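Local coordinates for protein purine nucleoside phosphorylase (Thermus thermophilus, PDB 1ODI) that probably catalyses the phosphorolytic cleavage of purine nucleosides such as adenosine, yielding the free base and a pentose 1-phosphate, and assembles as a hexamer, at residues H5-P10 and N41-L46; E15-P20 and P57-T62; Q61-G66 and E179-A184; G101-A106 and I199-N204. All coordinates share one frame; numbering follows the deposited sequence.

Contact 1 (H5-P10 and N41-L46). With ADN (adenosine), chain J; SO4 (sulfate ion), chain I.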
# COMPACT_ATOMS: atom_id res chain seq x y z
N HIS A 5 -26.26 -17.00 9.51
CA HIS A 5 -25.46 -18.22 9.51
C HIS A 5 -25.67 -19.12 10.72
O HIS A 5 -25.93 -20.31 10.56
CB HIS A 5 -23.98 -17.87 9.37
CG HIS A 5 -23.69 -16.97 8.21
ND1 HIS A 5 -23.96 -15.62 8.24
CD2 HIS A 5 -23.24 -17.24 6.96
CE1 HIS A 5 -23.67 -15.09 7.06
NE2 HIS A 5 -23.24 -16.05 6.27
N VAL A 6 -25.55 -18.56 11.92
CA VAL A 6 -25.77 -19.34 13.13
C VAL A 6 -27.24 -19.15 13.47
O VAL A 6 -27.60 -18.27 14.25
CB VAL A 6 -24.88 -18.84 14.29
CG1 VAL A 6 -25.16 -19.65 15.55
CG2 VAL A 6 -23.41 -18.96 13.91
N ARG A 7 -28.08 -19.97 12.85
CA ARG A 7 -29.53 -19.91 13.00
C ARG A 7 -30.03 -20.16 14.42
O ARG A 7 -30.66 -21.18 14.69
CB ARG A 7 -30.20 -20.94 12.08
CG ARG A 7 -29.65 -21.02 10.65
CD ARG A 7 -30.20 -19.95 9.71
NE ARG A 7 -30.34 -20.50 8.36
CZ ARG A 7 -30.43 -19.79 7.24
NH1 ARG A 7 -30.38 -18.46 7.28
NH2 ARG A 7 -30.56 -20.41 6.07
N ALA A 8 -29.77 -19.23 15.34
CA ALA A 8 -30.22 -19.39 16.72
C ALA A 8 -31.00 -18.17 17.21
O ALA A 8 -31.18 -17.20 16.48
CB ALA A 8 -29.02 -19.65 17.62
N HIS A 9 -31.46 -18.23 18.46
CA HIS A 9 -32.21 -17.13 19.06
C HIS A 9 -31.47 -16.59 20.29
O HIS A 9 -30.61 -17.26 20.86
CB HIS A 9 -33.62 -17.57 19.45
CG HIS A 9 -34.50 -17.84 18.27
ND1 HIS A 9 -34.50 -19.04 17.60
CD2 HIS A 9 -35.39 -17.04 17.62
CE1 HIS A 9 -35.35 -18.97 16.58
NE2 HIS A 9 -35.90 -17.77 16.58
N PRO A 10 -31.80 -15.36 20.72
CA PRO A 10 -31.16 -14.73 21.88
C PRO A 10 -30.93 -15.63 23.10
O PRO A 10 -29.82 -15.65 23.67
CB PRO A 10 -32.09 -13.56 22.18
CG PRO A 10 -32.53 -13.15 20.81
CD PRO A 10 -32.85 -14.48 20.16
N ASN A 41 -27.38 -25.11 16.97
CA ASN A 41 -27.16 -24.84 15.55
C ASN A 41 -26.25 -25.85 14.87
O ASN A 41 -25.28 -26.31 15.45
CB ASN A 41 -26.57 -23.45 15.32
CG ASN A 41 -26.36 -23.16 13.84
OD1 ASN A 41 -27.31 -22.96 13.10
ND2 ASN A 41 -25.10 -23.15 13.42
N ASP A 42 -26.58 -26.15 13.62
CA ASP A 42 -25.79 -27.08 12.83
C ASP A 42 -25.79 -26.58 11.39
O ASP A 42 -25.20 -27.19 10.49
CB ASP A 42 -26.40 -28.49 12.90
CG ASP A 42 -27.82 -28.55 12.36
OD1 ASP A 42 -28.47 -29.61 12.51
OD2 ASP A 42 -28.30 -27.55 11.78
N HIS A 43 -26.45 -25.45 11.17
CA HIS A 43 -26.49 -24.86 9.84
C HIS A 43 -25.06 -24.56 9.39
O HIS A 43 -24.24 -24.06 10.17
CB HIS A 43 -27.34 -23.58 9.84
CG HIS A 43 -27.58 -23.03 8.47
ND1 HIS A 43 -27.21 -21.75 8.12
CD2 HIS A 43 -28.11 -23.59 7.36
CE1 HIS A 43 -27.50 -21.55 6.84
NE2 HIS A 43 -28.05 -22.65 6.36
N ARG A 44 -24.76 -24.89 8.14
CA ARG A 44 -23.43 -24.69 7.56
C ARG A 44 -22.32 -25.43 8.30
O ARG A 44 -21.14 -25.15 8.10
CB ARG A 44 -23.09 -23.19 7.46
CG ARG A 44 -23.84 -22.46 6.35
CD ARG A 44 -23.31 -21.05 6.17
NE ARG A 44 -23.91 -20.35 5.04
CZ ARG A 44 -23.56 -20.50 3.77
NH1 ARG A 44 -22.59 -21.35 3.43
NH2 ARG A 44 -24.16 -19.79 2.82
N GLY A 45 -22.70 -26.38 9.14
CA GLY A 45 -21.71 -27.14 9.90
C GLY A 45 -21.17 -26.36 11.08
O GLY A 45 -20.33 -26.86 11.84
N LEU A 46 -21.65 -25.13 11.24
CA LEU A 46 -21.21 -24.27 12.34
C LEU A 46 -21.86 -24.74 13.64
O LEU A 46 -22.68 -24.03 14.23
CB LEU A 46 -21.60 -22.83 12.02
CG LEU A 46 -20.89 -22.24 10.79
CD1 LEU A 46 -21.54 -20.92 10.40
CD2 LEU A 46 -19.39 -22.05 11.10
O5' ADN J . -23.49 -16.23 3.63
C5' ADN J . -22.21 -15.86 3.16
C4' ADN J . -21.79 -16.99 2.20
O4' ADN J . -22.66 -17.15 1.03
C3' ADN J . -20.43 -16.73 1.60
O3' ADN J . -19.79 -18.02 1.57
C2' ADN J . -20.67 -16.16 0.18
O2' ADN J . -19.93 -16.79 -0.86
C1' ADN J . -22.23 -16.19 0.05
N9 ADN J . -22.96 -14.88 0.21
C8 ADN J . -24.35 -14.73 0.10
N7 ADN J . -24.80 -13.51 0.28
C5 ADN J . -23.64 -12.77 0.53
C6 ADN J . -23.40 -11.36 0.82
N6 ADN J . -24.38 -10.44 0.90
N1 ADN J . -22.10 -10.97 1.03
C2 ADN J . -21.09 -11.88 0.95
N3 ADN J . -21.19 -13.21 0.69
C4 ADN J . -22.49 -13.60 0.49
S SO4 I . -22.00 -20.27 -0.62
O1 SO4 I . -21.19 -20.31 0.61
O2 SO4 I . -23.43 -20.19 -0.27
O3 SO4 I . -21.74 -21.49 -1.41
O4 SO4 I . -21.64 -19.09 -1.44

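Contact 2 (E15-P20 and P57-T62)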
# COMPACT_ATOMS: atom_id res chain seq x y z
N GLU A 15 -23.61 -16.01 27.95
CA GLU A 15 -22.75 -14.84 27.93
C GLU A 15 -21.31 -15.23 27.65
O GLU A 15 -20.55 -14.47 27.06
CB GLU A 15 -22.80 -14.11 29.27
CG GLU A 15 -24.05 -13.31 29.52
CD GLU A 15 -23.98 -12.53 30.83
OE1 GLU A 15 -24.90 -11.72 31.08
OE2 GLU A 15 -23.00 -12.72 31.59
N ARG A 16 -20.93 -16.43 28.10
CA ARG A 16 -19.58 -16.92 27.93
C ARG A 16 -19.53 -17.96 26.81
O ARG A 16 -20.28 -18.94 26.85
CB ARG A 16 -19.10 -17.54 29.25
CG ARG A 16 -19.28 -16.62 30.43
CD ARG A 16 -18.89 -17.27 31.74
NE ARG A 16 -18.81 -16.28 32.82
CZ ARG A 16 -19.86 -15.65 33.35
NH1 ARG A 16 -19.67 -14.77 34.31
NH2 ARG A 16 -21.09 -15.90 32.92
N VAL A 17 -18.66 -17.76 25.83
CA VAL A 17 -18.56 -18.68 24.70
C VAL A 17 -17.14 -19.08 24.32
O VAL A 17 -16.26 -18.23 24.18
CB VAL A 17 -19.23 -18.06 23.43
CG1 VAL A 17 -19.33 -19.09 22.33
CG2 VAL A 17 -20.60 -17.51 23.77
N LEU A 18 -16.90 -20.38 24.16
CA LEU A 18 -15.60 -20.88 23.73
C LEU A 18 -15.75 -21.02 22.22
O LEU A 18 -16.79 -21.47 21.74
CB LEU A 18 -15.28 -22.26 24.32
CG LEU A 18 -15.06 -22.41 25.83
CD1 LEU A 18 -14.21 -23.65 26.03
CD2 LEU A 18 -14.35 -21.21 26.43
N LEU A 19 -14.70 -20.63 21.49
CA LEU A 19 -14.72 -20.65 20.04
C LEU A 19 -13.68 -21.55 19.37
O LEU A 19 -12.57 -21.10 19.04
CB LEU A 19 -14.56 -19.22 19.51
CG LEU A 19 -15.60 -18.16 19.92
CD1 LEU A 19 -15.08 -16.77 19.59
CD2 LEU A 19 -16.91 -18.43 19.22
N PRO A 20 -14.01 -22.83 19.18
CA PRO A 20 -13.05 -23.72 18.52
C PRO A 20 -13.30 -23.52 17.03
O PRO A 20 -14.37 -23.03 16.65
CB PRO A 20 -13.49 -25.11 18.99
CG PRO A 20 -14.98 -24.95 19.11
CD PRO A 20 -15.11 -23.60 19.79
N PRO A 57 -23.63 -21.22 32.83
CA PRO A 57 -23.92 -21.52 31.43
C PRO A 57 -22.74 -21.17 30.52
O PRO A 57 -22.13 -20.10 30.63
CB PRO A 57 -25.18 -20.70 31.15
CG PRO A 57 -25.06 -19.54 32.11
CD PRO A 57 -24.54 -20.20 33.37
N VAL A 58 -22.42 -22.10 29.63
CA VAL A 58 -21.31 -21.90 28.71
C VAL A 58 -21.64 -22.41 27.33
O VAL A 58 -22.12 -23.53 27.17
CB VAL A 58 -20.04 -22.62 29.23
CG1 VAL A 58 -18.92 -22.55 28.20
CG2 VAL A 58 -19.61 -22.00 30.55
N SER A 59 -21.40 -21.57 26.33
CA SER A 59 -21.65 -21.93 24.94
C SER A 59 -20.34 -22.27 24.24
O SER A 59 -19.29 -21.69 24.55
CB SER A 59 -22.35 -20.78 24.20
OG SER A 59 -23.68 -20.60 24.64
N VAL A 60 -20.41 -23.21 23.31
CA VAL A 60 -19.26 -23.65 22.53
C VAL A 60 -19.69 -23.55 21.08
O VAL A 60 -20.46 -24.38 20.60
CB VAL A 60 -18.89 -25.10 22.85
CG1 VAL A 60 -17.57 -25.47 22.18
CG2 VAL A 60 -18.83 -25.29 24.35
N GLN A 61 -19.21 -22.52 20.39
CA GLN A 61 -19.57 -22.27 18.99
C GLN A 61 -18.45 -22.56 18.01
O GLN A 61 -17.30 -22.19 18.24
CB GLN A 61 -20.02 -20.81 18.83
CG GLN A 61 -20.39 -20.40 17.42
CD GLN A 61 -21.52 -21.24 16.85
OE1 GLN A 61 -22.59 -21.34 17.44
NE2 GLN A 61 -21.28 -21.86 15.69
N THR A 62 -18.79 -23.23 16.91
CA THR A 62 -17.81 -23.54 15.89
C THR A 62 -17.65 -22.28 15.03
O THR A 62 -18.64 -21.66 14.64
CB THR A 62 -18.29 -24.68 14.99
OG1 THR A 62 -18.39 -25.89 15.76
CG2 THR A 62 -17.31 -24.90 13.86
O HOH W 1 -22.26 -17.40 30.87

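Contact 3 (Q61-G66 and E179-A184). With ADN (adenosine), chain H.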
# COMPACT_ATOMS: atom_id res chain seq x y z
N GLN A 61 -19.21 -22.52 20.39
CA GLN A 61 -19.57 -22.27 18.99
C GLN A 61 -18.45 -22.56 18.01
O GLN A 61 -17.30 -22.19 18.24
CB GLN A 61 -20.02 -20.81 18.83
CG GLN A 61 -20.39 -20.40 17.42
CD GLN A 61 -21.52 -21.24 16.85
OE1 GLN A 61 -22.59 -21.34 17.44
NE2 GLN A 61 -21.28 -21.86 15.69
N THR A 62 -18.79 -23.23 16.91
CA THR A 62 -17.81 -23.54 15.89
C THR A 62 -17.65 -22.28 15.03
O THR A 62 -18.64 -21.66 14.64
CB THR A 62 -18.29 -24.68 14.99
OG1 THR A 62 -18.39 -25.89 15.76
CG2 THR A 62 -17.31 -24.90 13.86
N THR A 63 -16.40 -21.91 14.75
CA THR A 63 -16.15 -20.72 13.95
C THR A 63 -15.83 -21.02 12.49
O THR A 63 -16.10 -20.21 11.61
CB THR A 63 -14.95 -19.91 14.51
OG1 THR A 63 -13.76 -20.69 14.39
CG2 THR A 63 -15.17 -19.56 15.98
N GLY A 64 -15.27 -22.20 12.24
CA GLY A 64 -14.88 -22.55 10.89
C GLY A 64 -13.44 -22.08 10.79
O GLY A 64 -12.90 -21.57 11.78
N MET A 65 -12.81 -22.22 9.63
CA MET A 65 -11.42 -21.79 9.46
C MET A 65 -11.33 -20.46 8.71
O MET A 65 -12.00 -20.26 7.69
CB MET A 65 -10.61 -22.84 8.69
CG MET A 65 -10.62 -24.22 9.29
SD MET A 65 -9.52 -25.37 8.42
CE MET A 65 -10.50 -25.70 6.91
N GLY A 66 -10.49 -19.56 9.20
CA GLY A 66 -10.31 -18.28 8.54
C GLY A 66 -11.10 -17.17 9.18
O GLY A 66 -12.23 -17.38 9.63
N GLU A 179 -1.88 -19.01 13.02
CA GLU A 179 -3.22 -19.55 13.10
C GLU A 179 -4.10 -18.66 12.21
O GLU A 179 -3.59 -17.73 11.58
CB GLU A 179 -3.68 -19.60 14.56
CG GLU A 179 -3.53 -18.33 15.34
CD GLU A 179 -4.82 -17.55 15.37
OE1 GLU A 179 -4.94 -16.57 14.63
OE2 GLU A 179 -5.71 -17.95 16.15
N MET A 180 -5.40 -18.94 12.15
CA MET A 180 -6.27 -18.19 11.24
C MET A 180 -7.57 -17.59 11.75
O MET A 180 -8.55 -17.54 11.01
CB MET A 180 -6.61 -19.09 10.04
CG MET A 180 -5.40 -19.64 9.30
SD MET A 180 -5.84 -20.93 8.09
CE MET A 180 -6.68 -19.96 6.84
N GLU A 181 -7.61 -17.13 13.00
CA GLU A 181 -8.85 -16.54 13.48
C GLU A 181 -8.70 -15.41 14.50
O GLU A 181 -9.51 -14.49 14.54
CB GLU A 181 -9.77 -17.62 14.08
CG GLU A 181 -10.37 -18.58 13.08
CD GLU A 181 -9.51 -19.82 12.87
OE1 GLU A 181 -9.63 -20.47 11.81
OE2 GLU A 181 -8.73 -20.13 13.79
N ALA A 182 -7.64 -15.47 15.31
CA ALA A 182 -7.42 -14.50 16.37
C ALA A 182 -7.55 -13.01 16.07
O ALA A 182 -8.38 -12.32 16.67
CB ALA A 182 -6.09 -14.78 17.07
N SER A 183 -6.74 -12.49 15.14
CA SER A 183 -6.78 -11.07 14.81
C SER A 183 -8.18 -10.45 14.72
O SER A 183 -8.44 -9.40 15.31
CB SER A 183 -6.03 -10.81 13.51
OG SER A 183 -6.57 -11.60 12.46
N ALA A 184 -9.07 -11.09 13.96
CA ALA A 184 -10.43 -10.57 13.79
C ALA A 184 -11.25 -10.67 15.08
O ALA A 184 -12.09 -9.82 15.37
CB ALA A 184 -11.13 -11.31 12.65
O5' ADN H . -5.67 -26.45 10.19
C5' ADN H . -5.68 -25.05 10.01
C4' ADN H . -6.57 -24.51 11.14
O4' ADN H . -6.06 -24.80 12.50
C3' ADN H . -6.70 -23.00 11.11
O3' ADN H . -8.08 -22.71 11.39
C2' ADN H . -5.75 -22.45 12.20
O2' ADN H . -6.37 -21.55 13.11
C1' ADN H . -5.14 -23.74 12.83
N9 ADN H . -3.72 -24.08 12.41
C8 ADN H . -2.99 -25.19 12.88
N7 ADN H . -1.79 -25.32 12.40
C5 ADN H . -1.66 -24.23 11.54
C6 ADN H . -0.59 -23.77 10.67
N6 ADN H . 0.58 -24.40 10.56
N1 ADN H . -0.81 -22.62 9.93
C2 ADN H . -2.00 -21.97 10.03
N3 ADN H . -3.07 -22.31 10.80
C4 ADN H . -2.84 -23.45 11.53

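Contact 4 (G101-A106 and I199-N204). With ADN (adenosine), chain H.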
# COMPACT_ATOMS: atom_id res chain seq x y z
N GLY A 101 1.64 -29.63 21.36
CA GLY A 101 1.04 -29.91 22.65
C GLY A 101 1.19 -28.73 23.59
O GLY A 101 0.40 -28.55 24.52
N GLU A 102 2.22 -27.92 23.36
CA GLU A 102 2.43 -26.75 24.22
C GLU A 102 1.27 -25.78 24.04
O GLU A 102 0.66 -25.71 22.97
CB GLU A 102 3.74 -26.06 23.88
CG GLU A 102 4.97 -26.78 24.38
CD GLU A 102 6.24 -25.95 24.22
OE1 GLU A 102 6.29 -24.82 24.78
OE2 GLU A 102 7.18 -26.42 23.55
N LEU A 103 0.97 -25.04 25.10
CA LEU A 103 -0.12 -24.08 25.09
C LEU A 103 0.36 -22.64 24.87
O LEU A 103 1.42 -22.25 25.35
CB LEU A 103 -0.88 -24.14 26.41
CG LEU A 103 -1.48 -25.48 26.82
CD1 LEU A 103 -2.19 -25.31 28.16
CD2 LEU A 103 -2.44 -25.98 25.75
N ILE A 104 -0.44 -21.86 24.15
CA ILE A 104 -0.10 -20.46 23.90
C ILE A 104 -1.23 -19.54 24.32
O ILE A 104 -2.36 -19.70 23.85
CB ILE A 104 0.18 -20.20 22.40
CG1 ILE A 104 1.42 -20.99 21.96
CG2 ILE A 104 0.40 -18.72 22.17
CD1 ILE A 104 1.72 -20.89 20.48
N VAL A 105 -0.95 -18.61 25.23
CA VAL A 105 -1.95 -17.64 25.64
C VAL A 105 -1.60 -16.46 24.76
O VAL A 105 -0.53 -15.86 24.92
CB VAL A 105 -1.83 -17.24 27.13
CG1 VAL A 105 -2.87 -16.20 27.48
CG2 VAL A 105 -2.04 -18.45 28.02
N ALA A 106 -2.48 -16.14 23.81
CA ALA A 106 -2.24 -15.07 22.85
C ALA A 106 -2.32 -13.64 23.39
O ALA A 106 -3.40 -13.13 23.69
CB ALA A 106 -3.19 -15.23 21.66
N ILE A 199 -6.59 -18.91 23.31
CA ILE A 199 -5.62 -19.85 23.83
C ILE A 199 -5.46 -20.93 22.78
O ILE A 199 -6.44 -21.42 22.20
CB ILE A 199 -6.06 -20.44 25.20
CG1 ILE A 199 -4.98 -21.38 25.72
CG2 ILE A 199 -7.41 -21.13 25.07
CD1 ILE A 199 -5.25 -21.89 27.13
N LEU A 200 -4.21 -21.29 22.50
CA LEU A 200 -3.94 -22.26 21.46
C LEU A 200 -3.08 -23.43 21.88
O LEU A 200 -2.28 -23.34 22.82
CB LEU A 200 -3.26 -21.54 20.30
CG LEU A 200 -4.01 -20.28 19.89
CD1 LEU A 200 -3.03 -19.17 19.58
CD2 LEU A 200 -4.90 -20.58 18.71
N ALA A 201 -3.26 -24.54 21.17
CA ALA A 201 -2.49 -25.74 21.41
C ALA A 201 -1.72 -26.00 20.11
O ALA A 201 -2.32 -26.22 19.06
CB ALA A 201 -3.42 -26.91 21.70
N VAL A 202 -0.40 -25.94 20.18
CA VAL A 202 0.41 -26.18 19.00
C VAL A 202 0.13 -27.59 18.51
O VAL A 202 0.28 -28.56 19.27
CB VAL A 202 1.91 -26.05 19.33
CG1 VAL A 202 2.73 -26.24 18.07
CG2 VAL A 202 2.18 -24.68 19.95
N SER A 203 -0.29 -27.72 17.25
CA SER A 203 -0.59 -29.04 16.69
C SER A 203 0.42 -29.47 15.64
O SER A 203 0.41 -30.61 15.18
CB SER A 203 -2.00 -29.04 16.09
OG SER A 203 -2.14 -28.01 15.13
N ASN A 204 1.31 -28.55 15.28
CA ASN A 204 2.33 -28.85 14.28
C ASN A 204 3.34 -27.72 14.12
O ASN A 204 3.13 -26.59 14.60
CB ASN A 204 1.65 -29.08 12.94
CG ASN A 204 1.03 -27.81 12.38
OD1 ASN A 204 1.64 -27.10 11.59
ND2 ASN A 204 -0.20 -27.52 12.79
O5' ADN H . -5.67 -26.45 10.19
C5' ADN H . -5.68 -25.05 10.01
C4' ADN H . -6.57 -24.51 11.14
O4' ADN H . -6.06 -24.80 12.50
C3' ADN H . -6.70 -23.00 11.11
O3' ADN H . -8.08 -22.71 11.39
C2' ADN H . -5.75 -22.45 12.20
O2' ADN H . -6.37 -21.55 13.11
C1' ADN H . -5.14 -23.74 12.83
N9 ADN H . -3.72 -24.08 12.41
C8 ADN H . -2.99 -25.19 12.88
N7 ADN H . -1.79 -25.32 12.40
C5 ADN H . -1.66 -24.23 11.54
C6 ADN H . -0.59 -23.77 10.67
N6 ADN H . 0.58 -24.40 10.56
N1 ADN H . -0.81 -22.62 9.93
C2 ADN H . -2.00 -21.97 10.03
N3 ADN H . -3.07 -22.31 10.80
C4 ADN H . -2.84 -23.45 11.53

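Contact 1 (H5-P10 and N41-L46)
The imidazole of His43 lies between two arginine side chains. Across the contact, the guanidinium of Arg7 is stacked on one face, centres 3.9 Å apart and planes 21° from parallel, while CG of Arg44 sits over the opposite face. At the ring edge, in plane, ND1 of His43 donates to His5 O at 3.1 Å, a bond that, with the groups on both faces, restrains the rotation of the ring. Having CG anti to its backbone N (chi1 -172°) carries the imidazole across to segment 5-10.

The His5 ring meets Arg44 obliquely, CD2 lying 3.7 Å from NE. Its NE2 edge is hydrogen-bonded to O5' of adenosine at 2.7 Å, and its ND1 to Glu76. Arg44, extended from CG to NE, meets a sulfate edge-on, NH2 forming an almost straight 3.2 Å bond to O2. Residues of the second subunit, among them Glu181 at the adenosine and Arg87 at the sulfate, complete these sites, consistent with a nucleoside and phosphate pocket shared between subunits.

Asn41 ND2 closes the turn through Leu46 O at 2.7 Å. The turn joins strands 37-41 and 48-53; His5 and Leu46 rest on Ile72 and Val73 of helix 67-79, and Val6 on Tyr40.

Contact 2 (E15-P20 and P57-T62)
Val17 and Ser59 face each other as a parallel pair, and from them the contact grades from a tight interior to a watered end. In the tight part the backbones interlock: Ser59 N donates to Arg16 O at 2.9 Å, Leu18 N to Ser59 O at 2.8 Å, and Gln61 N to Leu18 O at 3.0 Å. CG2 of Val17 lies alongside CB of Ser59, 3.7 Å away, and its CG1 leans on CB of Gln61, which CD2 of Leu19 also reaches. On the other face, the ring of Pro20 crosses Val60 at about a right angle, CD being 3.9 Å from CG1.

The polar tips are satisfied. Gln61, bent at chi2 (59°), turns back so that NE2 meets a lone pair of Thr62 O at 2.8 Å in the carbonyl plane, while OE1 is hydrogen-bonded to Tyr40 OH; Ser59 OG bonds to Ala14 N and Thr50 OG1.

Toward Arg16 and Pro57 the strands are joined through a water, which donates to Pro57 O at 2.7 Å and accepts from Arg16 NH2 at 2.8 Å and from Arg16 N. NE of the same guanidinium is hydrogen-bonded to Val232 O, and NH1 forms a salt bridge with the terminal carboxylate of Val235.

Strand 16-19 runs between strands 56-61 and 84-93, with helix 67-79 against Val17 and Gln61 and helix 214-234 against Leu18 and Val58.

Contact 3 (Q61-G66 and E179-A184)
Hydrogen bonding across the contact centres on Glu181 OE1, which accepts from Gly66 N at 2.9 Å; the donor comes from the anti side, 20° out of the carboxylate plane. The same oxygen lies 2.8 Å from O3' of adenosine, whose proton has another acceptor within reach. Beside it, Met180 N donates to O2' at 2.9 Å. A bend at chi2 (91°) brings the Glu181 carboxylate back to the ribose and the Gly66 amide together.

Glu179 OE1 also holds the backbone at the start of helix 182-191, taking Ala182 N on its syn lone pair and Glu181 N from above the carboxylate plane. Gly66 and Glu181 are the N-cap residues of helices 67-79 and 182-191, so two helix starts converge on the sugar. The adjacent methionine and glutamate at the ribose hydroxyls are an arrangement familiar from the nucleoside phosphorylase family.

Ionic links come from Arg87, which forms salt bridges with both Glu179 and Glu181.

Van der Waals contacts line the sugar as well. Met180 SD lies 3.8 Å from C3', while Met65 passes along another part of the ribose, its CG 3.6 Å from O3' and its SD 4.1 Å from C4'. Met65 also packs on His5 of the second subunit.

Contact 4 (G101-A106 and I199-N204)
Ile104 faces Leu200 in an antiparallel hydrogen-bonded pair, and its side chain can be followed across the strand joint. CB lies 4.2 Å from CB of Leu200. With CG1 anti to the carbonyl carbon (chi1 -64°) and the chain extended beyond it, CG1 passes 4.3 Å from CG2 of Val202. The tip, CD1, comes to 3.9 Å from the same methyl, the two side chains meeting at a slant. Ile104, Leu200 and Val202 therefore form one apolar patch, which Ala106 extends along Leu200. The opposite face bears Leu103 and Ala201, a non-hydrogen-bonded pair.

The backbones beneath are firmly tied. Ile104 N donates to Leu200 O at 2.7 Å and Leu200 N to Ile104 O at 2.8 Å; farther along, Val202 N reaches Glu102 O at 3.0 Å, and Gly101 N bonds to Val202 O.

Beyond the paired residues, strand 195-205 delivers Asn204 to adenosine. Its amide reads the purine with two bonds, ND2 giving to N7 at 2.7 Å and OD1 accepting from N6 at 3.1 Å, while ND2 also donates to Ser203 OG.

Strand 195-205 has strand 84-93 as its other neighbour in the sheet, and strand 103-106 also pairs, in parallel, with strand 149-150. Helix 214-234 packs on Leu103 and Ile199 through Met224; Val153 of strand 152-155 touches Ile104 and Leu200.

In the fold
Contacts 2 and 4 are buried strand pairings within one mixed sheet, parallel in the first and antiparallel in the second, on opposite sides of the chain's centre; backbone bonds and aliphatic side chains dominate both. Contact 3, also buried, joins loops and helix starts through a carboxylate instead. Contact 1 lies farther out, its centre about 18 Å from that of the chain, and relies on stacked and charged side chains. Contacts 2 and 3 share Gln61 and Thr62, while Gln61 NE2 also reaches Leu46 O of contact 1. Contacts 3 and 4 grip the ribose and purine of one adenosine, whereas contact 1 serves another adenosine bound chiefly by the second subunit.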